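Local coordinates for protein peptidoglycan-N-acetylmuramic acid deacetylase PdaC (Bacillus subtilis subsp. subtilis str. 168, PDB 6H8N) that deacetylates N-acetylmuramic acid residues in peptidoglycan, a change that confers lysozyme resistance, and can also act on short chitin oligomers, at residues A[128-132]-A[145-149]; A[55-59]-A[94-100]; A[102-107]-A[122-127]. The protein carries 1 engineered substitution. All blocks are in the same frame, centred on the assembly; numbering follows the deposited sequence. Where two conformers were deposited one is given.

Interaction 1 of 3, residues A[128-132]-A[145-149]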
ATOM      1  N   ASP A 128      -3.464  -1.579   9.525  1.00 10.19           N
ATOM      2  CA  ASP A 128      -3.798  -2.270  10.780  1.00 11.36           C
ATOM      3  C   ASP A 128      -2.584  -2.843  11.494  1.00 11.14           C
ATOM      4  O   ASP A 128      -2.618  -3.002  12.721  1.00 12.42           O
ATOM      5  CB  ASP A 128      -4.725  -3.471  10.514  1.00 13.48           C
ATOM      6  CG  ASP A 128      -6.004  -3.090   9.871  1.00 15.25           C
ATOM      7  OD1 ASP A 128      -6.733  -2.245  10.431  1.00 18.00           O
ATOM      8  OD2 ASP A 128      -6.302  -3.640   8.810  1.00 15.36           O
ATOM      9  N   VAL A 129      -1.554  -3.235  10.761  1.00  9.10           N
ATOM     10  CA  VAL A 129      -0.415  -3.967  11.297  1.00  9.86           C
ATOM     11  C   VAL A 129       0.845  -3.253  10.842  1.00 10.22           C
ATOM     12  O   VAL A 129       1.052  -3.059   9.642  1.00 11.68           O
ATOM     13  CB  VAL A 129      -0.410  -5.417  10.793  1.00 10.19           C
ATOM     14  CG1 VAL A 129       0.867  -6.114  11.217  1.00 12.80           C
ATOM     15  CG2 VAL A 129      -1.624  -6.181  11.285  1.00 13.01           C
ATOM     16  N   ASP A 130       1.687  -2.873  11.795  1.00 10.61           N
ATOM     17  CA  ASP A 130       2.891  -2.095  11.514  1.00  9.72           C
ATOM     18  C   ASP A 130       4.041  -2.694  12.320  1.00 10.12           C
ATOM     19  O   ASP A 130       4.137  -2.459  13.539  1.00 12.10           O
ATOM     20  CB  ASP A 130       2.674  -0.625  11.861  1.00 11.14           C
ATOM     21  CG  ASP A 130       3.899   0.229  11.634  1.00 11.40           C
ATOM     22  OD1 ASP A 130       4.938  -0.268  11.135  1.00 11.55           O
ATOM     23  OD2 ASP A 130       3.802   1.439  11.964  1.00 12.84           O
ATOM     24  N   PRO A 131       4.922  -3.472  11.696  1.00  9.84           N
ATOM     25  CA  PRO A 131       6.055  -4.053  12.431  1.00 10.60           C
ATOM     26  C   PRO A 131       7.170  -3.071  12.718  1.00 11.98           C
ATOM     27  O   PRO A 131       8.213  -3.478  13.240  1.00 13.35           O
ATOM     28  CB  PRO A 131       6.541  -5.144  11.478  1.00 12.38           C
ATOM     29  CG  PRO A 131       6.238  -4.571  10.113  1.00 11.47           C
ATOM     30  CD  PRO A 131       4.932  -3.858  10.269  1.00 10.85           C
ATOM     31  N   GLU A 132       7.010  -1.814  12.349  1.00 10.96           N
ATOM     32  CA  GLU A 132       8.009  -0.791  12.597  1.00 11.29           C
ATOM     33  C   GLU A 132       9.367  -1.198  12.024  1.00 12.09           C
ATOM     34  O   GLU A 132      10.401  -1.196  12.704  1.00 11.89           O
ATOM     35  CB  GLU A 132       8.088  -0.467  14.088  1.00 14.36           C
ATOM     36  CG  GLU A 132       6.743  -0.076  14.681  1.00 17.65           C
ATOM     37  CD  GLU A 132       6.857   0.497  16.075  1.00 25.69           C
ATOM     38  OE1 GLU A 132       7.173  -0.262  17.020  1.00 28.87           O
ATOM     39  OE2 GLU A 132       6.642   1.709  16.229  1.00 23.00           O
ATOM     40  N   ARG A 145       6.774 -10.348  13.602  1.00 10.61           N
ATOM     41  CA  ARG A 145       5.747  -9.390  14.004  1.00 11.42           C
ATOM     42  C   ARG A 145       4.566  -9.438  13.032  1.00 12.73           C
ATOM     43  O   ARG A 145       3.396  -9.510  13.444  1.00 14.65           O
ATOM     44  CB  ARG A 145       6.336  -7.973  14.081  1.00 14.77           C
ATOM     45  CG  ARG A 145       7.252  -7.703  15.267  1.00 16.76           C
ATOM     46  CD  ARG A 145       7.707  -6.224  15.383  1.00 19.31           C
ATOM     47  NE  ARG A 145       6.639  -5.373  15.927  1.00 30.65           N
ATOM     48  CZ  ARG A 145       6.791  -4.124  16.384  1.00 35.48           C
ATOM     49  NH1 ARG A 145       5.742  -3.465  16.864  1.00 37.49           N
ATOM     50  NH2 ARG A 145       7.970  -3.518  16.358  1.00 34.20           N
ATOM     51  N   VAL A 146       4.850  -9.437  11.735  1.00 10.72           N
ATOM     52  CA  VAL A 146       3.770  -9.483  10.756  1.00 11.77           C
ATOM     53  C   VAL A 146       3.012 -10.803  10.844  1.00 11.50           C
ATOM     54  O   VAL A 146       1.773 -10.831  10.874  1.00 12.10           O
ATOM     55  CB  VAL A 146       4.304  -9.234   9.337  1.00 10.62           C
ATOM     56  CG1 VAL A 146       3.225  -9.521   8.292  1.00 12.21           C
ATOM     57  CG2 VAL A 146       4.836  -7.816   9.215  1.00 11.09           C
ATOM     58  N   MET A 147       3.732 -11.926  10.859  1.00 11.20           N
ATOM     59  CA  MET A 147       3.052 -13.212  10.809  1.00 11.58           C
ATOM     60  C   MET A 147       2.245 -13.476  12.074  1.00 13.35           C
ATOM     61  O   MET A 147       1.190 -14.123  12.002  1.00 14.22           O
ATOM     62  CB  MET A 147       4.045 -14.342  10.546  1.00 12.32           C
ATOM     63  CG  MET A 147       4.733 -14.287   9.201  1.00 13.61           C
ATOM     64  SD  MET A 147       3.636 -14.110   7.773  1.00 13.65           S
ATOM     65  CE  MET A 147       2.639 -15.588   7.918  1.00 13.09           C
ATOM     66  N   ASN A 148       2.672 -12.946  13.221  1.00 11.46           N
ATOM     67  CA  ASN A 148       1.903 -13.125  14.440  1.00 12.64           C
ATOM     68  C   ASN A 148       0.623 -12.297  14.431  1.00 12.79           C
ATOM     69  O   ASN A 148      -0.351 -12.669  15.096  1.00 18.41           O
ATOM     70  CB  ASN A 148       2.751 -12.791  15.662  1.00 14.63           C
ATOM     71  CG  ASN A 148       3.823 -13.824  15.920  1.00 22.45           C
ATOM     72  OD1 ASN A 148       3.780 -14.926  15.381  1.00 25.07           O
ATOM     73  ND2 ASN A 148       4.800 -13.464  16.734  1.00 28.53           N
ATOM     74  N   GLN A 149       0.596 -11.186  13.697  1.00 11.77           N
ATOM     75  CA  GLN A 149      -0.560 -10.298  13.663  1.00 12.00           C
ATOM     76  C   GLN A 149      -1.418 -10.460  12.414  1.00 11.35           C
ATOM     77  O   GLN A 149      -2.511  -9.882  12.353  1.00 12.84           O
ATOM     78  CB  GLN A 149      -0.086  -8.846  13.770  1.00 12.94           C
ATOM     79  CG  GLN A 149       0.565  -8.524  15.104  1.00 14.99           C
ATOM     80  CD  GLN A 149       1.211  -7.153  15.118  1.00 24.40           C
ATOM     81  OE1 GLN A 149       0.548  -6.135  14.931  1.00 31.97           O
ATOM     82  NE2 GLN A 149       2.524  -7.123  15.342  1.00 31.86           N
TER
HETATM   83  O   HOH W   1      -1.748  -4.814  14.952  1.00 29.77           O
HETATM   84  O   HOH W   2       1.286  -3.722  14.473  1.00 22.15           O
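An Asx turn beside the catalytic pocket of the NodB homology domain, the C-terminal catalytic part of PdaC, shows how an active-site loop can be held against a helix. Within residues 128-132, D130 OD1 accepts a hydrogen bond from E132 N at 2.9 Å. The CA-to-CB bond of D130 points away from residues 145-149, and its side chain comes to about 4 Å (nearest atoms) from that of H159, the proton donor by similarity. Contact with the helix is made mainly by V129, P131 and R145. P131 packs on the helix through CG to V146 CG2 (3.6 Å) and CB to R145 CB (3.8 Å), while V129 CG1 lies 3.7 Å from Q149 OE1. R145 reaches along the loop, so that the carbonyl oxygens of D130 and P131 and the amide of E132 lie over one face of its guanidinium. R145 NH2 makes a salt bridge, with a weak hydrogen bond, to E132 OE1 at 3.4 Å, and a long, weak ion pair to D136. Behind the loop, V129 pairs through its backbone with T155 and L157 of strand 155-159. Two waters bridge the loop and Q149: water 1 joins D128 O (3.0 Å) and Q149 OE1 (2.6 Å); water 2 accepts from D130 N (2.8 Å) and is hydrogen-bonded to Q149 OE1 (2.6 Å).

Interaction 2 of 3, residues A[55-59]-A[94-100]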
ATOM      1  N   LEU A  55       7.630   2.661 -11.405  1.00  9.58           N
ATOM      2  CA  LEU A  55       6.188   2.914 -11.411  1.00  9.30           C
ATOM      3  C   LEU A  55       5.520   2.130 -12.532  1.00  9.52           C
ATOM      4  O   LEU A  55       4.493   1.480 -12.325  1.00  9.06           O
ATOM      5  CB  LEU A  55       5.921   4.410 -11.598  1.00  9.69           C
ATOM      6  CG  LEU A  55       4.467   4.778 -11.830  1.00 10.24           C
ATOM      7  CD1 LEU A  55       3.613   4.439 -10.628  1.00 13.04           C
ATOM      8  CD2 LEU A  55       4.332   6.230 -12.199  1.00 10.39           C
ATOM      9  N   ILE A  56       6.081   2.198 -13.743  1.00  9.71           N
ATOM     10  CA  ILE A  56       5.497   1.448 -14.844  1.00  9.88           C
ATOM     11  C   ILE A  56       5.457  -0.041 -14.524  1.00  9.96           C
ATOM     12  O   ILE A  56       4.447  -0.706 -14.766  1.00 10.20           O
ATOM     13  CB  ILE A  56       6.225   1.752 -16.173  1.00 10.24           C
ATOM     14  CG1 ILE A  56       6.073   3.223 -16.576  1.00 11.50           C
ATOM     15  CG2 ILE A  56       5.730   0.816 -17.276  1.00 12.58           C
ATOM     16  CD1 ILE A  56       4.661   3.655 -16.815  1.00 12.10           C
ATOM     17  N   ARG A  57       6.547  -0.585 -13.985  1.00  9.70           N
ATOM     18  CA  ARG A  57       6.573  -2.012 -13.694  1.00 10.91           C
ATOM     19  C   ARG A  57       5.500  -2.406 -12.678  1.00 10.44           C
ATOM     20  O   ARG A  57       4.793  -3.407 -12.857  1.00 10.88           O
ATOM     21  CB  ARG A  57       7.956  -2.451 -13.213  1.00 11.01           C
ATOM     22  CG  ARG A  57       8.012  -3.952 -12.989  1.00 13.46           C
ATOM     23  CD  ARG A  57       9.371  -4.518 -12.575  1.00 12.62           C
ATOM     24  NE  ARG A  57       9.074  -5.894 -12.227  1.00 12.61           N
ATOM     25  CZ  ARG A  57       9.718  -6.653 -11.351  1.00 12.81           C
ATOM     26  NH1 ARG A  57      10.808  -6.215 -10.741  1.00 14.24           N
ATOM     27  NH2 ARG A  57       9.236  -7.856 -11.083  1.00 13.63           N
ATOM     28  N   MET A  58       5.361  -1.642 -11.595  1.00  9.67           N
ATOM     29  CA  MET A  58       4.398  -2.054 -10.588  1.00  9.51           C
ATOM     30  C   MET A  58       2.984  -2.042 -11.151  1.00  9.26           C
ATOM     31  O   MET A  58       2.188  -2.942 -10.848  1.00 10.00           O
ATOM     32  CB  MET A  58       4.529  -1.236  -9.304  1.00 13.95           C
ATOM     33  CG  MET A  58       4.318   0.208  -9.422  1.00 13.00           C
ATOM     34  SD  MET A  58       4.635   1.087  -7.834  1.00 11.96           S
ATOM     35  CE  MET A  58       6.295   0.694  -7.376  1.00 15.36           C
ATOM     36  N   LEU A  59       2.663  -1.055 -12.011  1.00  9.07           N
ATOM     37  CA  LEU A  59       1.347  -1.008 -12.654  1.00  8.83           C
ATOM     38  C   LEU A  59       1.179  -2.135 -13.662  1.00  8.93           C
ATOM     39  O   LEU A  59       0.117  -2.762 -13.726  1.00  9.51           O
ATOM     40  CB  LEU A  59       1.159   0.334 -13.356  1.00  9.33           C
ATOM     41  CG  LEU A  59       0.976   1.554 -12.464  1.00  8.63           C
ATOM     42  CD1 LEU A  59       1.074   2.825 -13.328  1.00 10.37           C
ATOM     43  CD2 LEU A  59      -0.344   1.499 -11.749  1.00 11.30           C
ATOM     44  N   ILE A  94       2.916  11.129 -11.383  1.00  9.74           N
ATOM     45  CA  ILE A  94       2.413   9.801 -11.716  1.00  9.47           C
ATOM     46  C   ILE A  94       1.642   9.851 -13.030  1.00  9.24           C
ATOM     47  O   ILE A  94       1.819   8.996 -13.904  1.00 10.21           O
ATOM     48  CB  ILE A  94       1.576   9.245 -10.561  1.00  9.10           C
ATOM     49  CG1 ILE A  94       2.472   9.001  -9.347  1.00  9.77           C
ATOM     50  CG2 ILE A  94       0.815   7.974 -10.979  1.00  9.74           C
ATOM     51  CD1 ILE A  94       1.700   8.746  -8.071  1.00 10.12           C
ATOM     52  N   GLU A  95       0.805  10.879 -13.210  1.00  9.77           N
ATOM     53  CA  GLU A  95       0.048  11.031 -14.452  1.00 10.87           C
ATOM     54  C   GLU A  95       0.969  11.240 -15.650  1.00 11.65           C
ATOM     55  O   GLU A  95       0.756  10.655 -16.721  1.00 12.50           O
ATOM     56  CB  GLU A  95      -0.914  12.209 -14.294  1.00 12.87           C
ATOM     57  CG  GLU A  95      -1.476  12.805 -15.590  1.00 21.45           C
ATOM     58  CD  GLU A  95      -2.439  11.893 -16.311  1.00 23.88           C
ATOM     59  OE1 GLU A  95      -2.865  12.275 -17.424  1.00 41.10           O
ATOM     60  OE2 GLU A  95      -2.784  10.826 -15.786  1.00 24.15           O
ATOM     61  N   LYS A  96       2.002  12.063 -15.487  1.00 10.83           N
ATOM     62  CA  LYS A  96       2.916  12.382 -16.582  1.00 11.90           C
ATOM     63  C   LYS A  96       3.680  11.162 -17.072  1.00 12.31           C
ATOM     64  O   LYS A  96       4.016  11.074 -18.258  1.00 12.84           O
ATOM     65  CB  LYS A  96       3.896  13.455 -16.109  1.00 16.38           C
ATOM     66  CG  LYS A  96       4.840  14.011 -17.139  1.00 32.85           C
ATOM     67  CD  LYS A  96       5.521  15.262 -16.581  1.00 31.19           C
ATOM     68  CE  LYS A  96       6.989  15.028 -16.299  1.00 42.80           C
ATOM     69  NZ  LYS A  96       7.761  14.894 -17.564  1.00 43.37           N
ATOM     70  N   ILE A  97       4.002  10.239 -16.176  1.00 10.91           N
ATOM     71  CA  ILE A  97       4.762   9.050 -16.535  0.53 11.35           C
ATOM     72  C   ILE A  97       3.868   7.940 -17.061  1.00 10.26           C
ATOM     73  O   ILE A  97       4.276   7.187 -17.946  1.00 11.96           O
ATOM     74  CB  ILE A  97       5.575   8.580 -15.315  0.53 11.29           C
ATOM     75  CG1 ILE A  97       6.665   9.603 -14.989  0.53 12.29           C
ATOM     76  CG2 ILE A  97       6.155   7.181 -15.544  0.53 12.65           C
ATOM     77  CD1 ILE A  97       7.228   9.440 -13.619  0.53 13.93           C
ATOM     78  N   SER A  98       2.669   7.804 -16.500  1.00 10.01           N
ATOM     79  CA  SER A  98       1.878   6.589 -16.662  1.00  9.05           C
ATOM     80  C   SER A  98       0.444   6.811 -17.109  1.00  9.23           C
ATOM     81  O   SER A  98      -0.214   5.832 -17.477  1.00  9.66           O
ATOM     82  CB  SER A  98       1.846   5.810 -15.334  1.00 10.33           C
ATOM     83  OG  SER A  98       1.014   6.449 -14.381  1.00 10.08           O
ATOM     84  N   GLY A  99      -0.085   8.028 -17.035  1.00  9.40           N
ATOM     85  CA  GLY A  99      -1.495   8.233 -17.312  1.00 10.13           C
ATOM     86  C   GLY A  99      -2.434   7.698 -16.259  1.00 10.61           C
ATOM     87  O   GLY A  99      -3.650   7.682 -16.484  1.00 11.27           O
ATOM     88  N   TYR A 100      -1.908   7.243 -15.122  1.00 10.65           N
ATOM     89  CA  TYR A 100      -2.715   6.714 -14.021  1.00 10.00           C
ATOM     90  C   TYR A 100      -2.964   7.809 -12.994  1.00  9.69           C
ATOM     91  O   TYR A 100      -2.069   8.604 -12.696  1.00 11.35           O
ATOM     92  CB  TYR A 100      -1.925   5.574 -13.389  1.00 11.53           C
ATOM     93  CG  TYR A 100      -2.501   4.777 -12.221  1.00 13.01           C
ATOM     94  CD1 TYR A 100      -3.104   3.535 -12.445  1.00 17.25           C
ATOM     95  CD2 TYR A 100      -2.278   5.164 -10.904  1.00 11.51           C
ATOM     96  CE1 TYR A 100      -3.554   2.744 -11.387  1.00 17.48           C
ATOM     97  CE2 TYR A 100      -2.775   4.417  -9.834  1.00 10.90           C
ATOM     98  CZ  TYR A 100      -3.365   3.170 -10.080  1.00 14.44           C
ATOM     99  OH  TYR A 100      -3.795   2.336  -9.027  1.00 15.87           O
TER
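In the α/β NodB domain, helices 52-60 and 80-98 pack together on the outside of the sheet through a handful of residues. The short segments cross steeply, at -75°, with axes 10.9 Å apart at closest approach, and no hydrogen bond joins them; the join is made by apolar contact. L55 and L59, one helical turn apart and both pointing toward the partner, bury the most surface. L55 CD2 reaches the end of helix 80-98, 4.1 Å from I94 CG2, 3.9 Å from I97 CG2 and 4.0 Å from S98 OG. I97, the third main contributor, also meets I56, whose CD1 lies 4.0 Å from I97 CG2 and 3.7 Å from I97 O. Both leucines reach strand 64-67 at V65, while L55 and I97 both also touch V48 of helix 45-50. L59 instead serves the point where helix 80-98 stops. There G99 takes a positive phi of 71°. S98 OG accepts from Y100 N (3.1 Å), an ST turn at the helix end, and also donates to I94 O (2.7 Å). L59 CD1 sits 3.7 Å from S98 CB. Beyond the turn, the Y100 ring, whose hydroxyl is hydrogen-bonded to V65 N, turns one face to L59: a CH-pi contact places L59 CD2 3.6 Å from the ring centroid, 20° off the normal.

Interaction 3 of 3, residues A[102-107]-A[122-127]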
ATOM      1  N   PRO A 102      -4.015   8.017  -9.151  1.00 10.92           N
ATOM      2  CA  PRO A 102      -4.332   7.337  -7.887  1.00 11.45           C
ATOM      3  C   PRO A 102      -5.608   7.884  -7.276  1.00 10.72           C
ATOM      4  O   PRO A 102      -5.904   9.073  -7.373  1.00 11.35           O
ATOM      5  CB  PRO A 102      -3.131   7.661  -6.997  1.00 10.36           C
ATOM      6  CG  PRO A 102      -1.999   7.872  -7.977  1.00 10.22           C
ATOM      7  CD  PRO A 102      -2.661   8.576  -9.155  1.00 10.90           C
ATOM      8  N   THR A 103      -6.345   6.987  -6.622  1.00 11.27           N
ATOM      9  CA  THR A 103      -7.492   7.371  -5.815  1.00 12.74           C
ATOM     10  C   THR A 103      -7.222   7.277  -4.326  1.00 12.09           C
ATOM     11  O   THR A 103      -7.979   7.861  -3.540  1.00 13.52           O
ATOM     12  CB  THR A 103      -8.702   6.490  -6.146  1.00 15.54           C
ATOM     13  OG1 THR A 103      -8.375   5.144  -5.867  1.00 17.11           O
ATOM     14  CG2 THR A 103      -9.082   6.610  -7.617  1.00 21.96           C
ATOM     15  N   LEU A 104      -6.145   6.605  -3.922  1.00  9.83           N
ATOM     16  CA  LEU A 104      -5.806   6.399  -2.522  1.00 10.11           C
ATOM     17  C   LEU A 104      -4.668   7.321  -2.128  1.00  9.21           C
ATOM     18  O   LEU A 104      -3.680   7.452  -2.859  1.00  9.98           O
ATOM     19  CB  LEU A 104      -5.356   4.958  -2.278  1.00 10.71           C
ATOM     20  CG  LEU A 104      -6.303   3.843  -2.705  1.00 10.49           C
ATOM     21  CD1 LEU A 104      -5.637   2.493  -2.512  1.00 13.85           C
ATOM     22  CD2 LEU A 104      -7.584   3.923  -1.916  1.00 14.15           C
ATOM     23  N   VAL A 105      -4.783   7.927  -0.950  1.00 10.21           N
ATOM     24  CA  VAL A 105      -3.713   8.733  -0.385  1.00 10.13           C
ATOM     25  C   VAL A 105      -3.363   8.184   0.990  1.00  9.66           C
ATOM     26  O   VAL A 105      -4.247   7.769   1.750  1.00 10.68           O
ATOM     27  CB  VAL A 105      -4.091  10.231  -0.321  1.00 11.16           C
ATOM     28  CG1 VAL A 105      -5.272  10.479   0.607  1.00 12.11           C
ATOM     29  CG2 VAL A 105      -2.883  11.098   0.076  1.00 12.27           C
ATOM     30  N   ARG A 106      -2.072   8.172   1.301  1.00  9.92           N
ATOM     31  CA  ARG A 106      -1.589   7.746   2.611  1.00  9.69           C
ATOM     32  C   ARG A 106      -0.727   8.873   3.161  1.00  9.58           C
ATOM     33  O   ARG A 106       0.436   9.022   2.760  1.00  9.90           O
ATOM     34  CB  ARG A 106      -0.819   6.446   2.500  1.00  9.50           C
ATOM     35  CG  ARG A 106      -0.258   5.957   3.816  1.00 10.16           C
ATOM     36  CD  ARG A 106       0.322   4.574   3.680  1.00 10.81           C
ATOM     37  NE  ARG A 106      -0.688   3.528   3.716  1.00 10.14           N
ATOM     38  CZ  ARG A 106      -0.414   2.234   3.632  1.00  9.66           C
ATOM     39  NH1 ARG A 106       0.841   1.823   3.454  1.00  9.73           N
ATOM     40  NH2 ARG A 106      -1.388   1.346   3.739  1.00  9.09           N
ATOM     41  N   PRO A 107      -1.261   9.705   4.051  1.00 10.26           N
ATOM     42  CA  PRO A 107      -0.480  10.836   4.567  1.00 10.46           C
ATOM     43  C   PRO A 107       0.721  10.337   5.344  1.00 10.58           C
ATOM     44  O   PRO A 107       0.580   9.413   6.154  1.00 11.27           O
ATOM     45  CB  PRO A 107      -1.473  11.541   5.495  1.00 12.44           C
ATOM     46  CG  PRO A 107      -2.821  11.223   4.897  1.00 16.83           C
ATOM     47  CD  PRO A 107      -2.671   9.773   4.464  1.00 13.41           C
ATOM     48  N   MET A 122      -9.580  12.474  -1.857  1.00 20.15           N
ATOM     49  CA  MET A 122      -9.037  11.151  -2.112  1.00 18.53           C
ATOM     50  C   MET A 122      -9.446  10.251  -0.964  1.00 14.21           C
ATOM     51  O   MET A 122      -9.846  10.717   0.098  1.00 21.06           O
ATOM     52  CB  MET A 122      -7.508  11.186  -2.251  1.00 16.22           C
ATOM     53  CG  MET A 122      -7.047  12.015  -3.453  1.00 16.53           C
ATOM     54  SD  MET A 122      -5.267  12.047  -3.680  1.00 16.57           S
ATOM     55  CE  MET A 122      -4.945  10.406  -4.295  1.00 10.87           C
ATOM     56  N   ASP A 123      -9.321   8.951  -1.175  1.00 13.62           N
ATOM     57  CA  ASP A 123      -9.626   7.931  -0.173  0.52 14.35           C
ATOM     58  C   ASP A 123      -8.386   7.726   0.702  1.00 14.40           C
ATOM     59  O   ASP A 123      -7.342   7.304   0.190  1.00 14.11           O
ATOM     60  CB  ASP A 123      -9.960   6.655  -0.957  0.52 16.95           C
ATOM     61  CG  ASP A 123     -10.260   5.446  -0.082  0.52 21.83           C
ATOM     62  OD1 ASP A 123     -10.060   5.500   1.146  0.52 27.14           O
ATOM     63  OD2 ASP A 123     -10.693   4.420  -0.660  0.52 24.87           O
ATOM     64  N   VAL A 124      -8.488   8.019   1.996  1.00 12.78           N
ATOM     65  CA  VAL A 124      -7.359   7.894   2.917  1.00 12.64           C
ATOM     66  C   VAL A 124      -7.201   6.436   3.302  1.00 12.84           C
ATOM     67  O   VAL A 124      -8.134   5.824   3.832  1.00 18.21           O
ATOM     68  CB  VAL A 124      -7.580   8.759   4.162  1.00 14.30           C
ATOM     69  CG1 VAL A 124      -6.478   8.523   5.179  1.00 15.07           C
ATOM     70  CG2 VAL A 124      -7.659  10.248   3.765  1.00 17.16           C
ATOM     71  N   ALA A 125      -6.025   5.868   3.039  1.00 10.73           N
ATOM     72  CA  ALA A 125      -5.762   4.445   3.223  1.00 11.26           C
ATOM     73  C   ALA A 125      -4.599   4.281   4.189  1.00 11.38           C
ATOM     74  O   ALA A 125      -3.440   4.501   3.820  1.00 10.41           O
ATOM     75  CB  ALA A 125      -5.430   3.801   1.886  1.00 12.14           C
ATOM     76  N   LEU A 126      -4.911   3.899   5.423  1.00 10.65           N
ATOM     77  CA  LEU A 126      -3.900   3.655   6.442  1.00 12.03           C
ATOM     78  C   LEU A 126      -3.681   2.155   6.602  1.00 11.44           C
ATOM     79  O   LEU A 126      -3.576   1.457   5.592  1.00 11.31           O
ATOM     80  CB  LEU A 126      -4.244   4.408   7.725  1.00 13.03           C
ATOM     81  CG  LEU A 126      -4.362   5.929   7.519  1.00 13.34           C
ATOM     82  CD1 LEU A 126      -4.584   6.606   8.853  1.00 19.90           C
ATOM     83  CD2 LEU A 126      -3.163   6.543   6.798  1.00 17.61           C
ATOM     84  N   TRP A 127      -3.562   1.635   7.820  1.00 10.53           N
ATOM     85  CA  TRP A 127      -3.121   0.253   7.985  1.00  9.86           C
ATOM     86  C   TRP A 127      -3.542  -0.256   9.360  1.00 10.36           C
ATOM     87  O   TRP A 127      -3.891   0.524  10.254  1.00 10.92           O
ATOM     88  CB  TRP A 127      -1.605   0.135   7.821  1.00  9.73           C
ATOM     89  CG  TRP A 127      -0.888   1.005   8.777  1.00  9.63           C
ATOM     90  CD1 TRP A 127      -0.549   0.693  10.058  1.00 10.79           C
ATOM     91  CD2 TRP A 127      -0.464   2.357   8.565  1.00  9.25           C
ATOM     92  NE1 TRP A 127       0.056   1.762  10.659  1.00 10.72           N
ATOM     93  CE2 TRP A 127       0.122   2.803   9.767  1.00  9.79           C
ATOM     94  CE3 TRP A 127      -0.514   3.233   7.475  1.00 10.30           C
ATOM     95  CZ2 TRP A 127       0.646   4.092   9.909  1.00 10.91           C
ATOM     96  CZ3 TRP A 127       0.012   4.494   7.617  1.00 11.16           C
ATOM     97  CH2 TRP A 127       0.589   4.917   8.832  1.00 10.39           C
TER
HETATM   98  O   HOH W   3     -10.402   4.715  -3.975  1.00 25.81           O
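V105 forms the apolar centre of this short parallel strand pair, with its CG1 3.7 Å from M122 CB and 4.0 Å from V124 CG2. The same patch extends through P107 CD to V124 CG1 (4.1 Å) and L126 CD2 (4.0 Å), while the sheet face bearing L104 and D123 brings L104 CB to 4.3 Å from A125 CB. Parallel pairing appears here in its simplest form: D123 N donates to T103 O and V105 N to D123 O, flanking L104, and A125 N to V105 O, each at 2.9 Å. Past the last of these bonds a side chain takes over from the backbone. R106 NE donates to A125 O at 2.9 Å. R106 NH2 donates weakly to L126 O at 2.9 Å, and the edge of the W127 ring, at CE3, lies over one face of the guanidinium, 3.8 Å from R106 NE. R106 NH1 is hydrogen-bonded to T15 OG1 and to S17 OG, the engineered residue at the proton-acceptor position (by similarity), and R106 O accepts from the zinc ligand H68, so the polar edge borders the catalytic centre. The two are the strands of a beta-alpha-beta unit whose connection contains helix 114-120. On one side V105 and M122 pack on I87 of helix 80-98; L104 and A125 meet F42 of strand 40-43, and R106 and W127 reach L157 of strand 155-159.

Overall arrangement
Three closures in series illustrate how a domain can be tied together, and here they neither nest nor cross. From the N terminus, interaction 2 comes first, bringing the end of helix 80-98 back to helix 52-60 across a loop that includes strand 64-67. The chain then enters interaction 3, which closes the shorter excursion through helix 114-120; the two touch where I94 CD1 meets P102 CG at 3.8 Å. Residues 128-132 follow directly on 122-127, and interaction 1 closes the last of the three loops against helix 139-149. Interactions 1 and 2 lie on opposite sides of the chain's centre, about 29 Å apart between centres, with interaction 3 touching interaction 2 and adjoining interaction 1 in sequence.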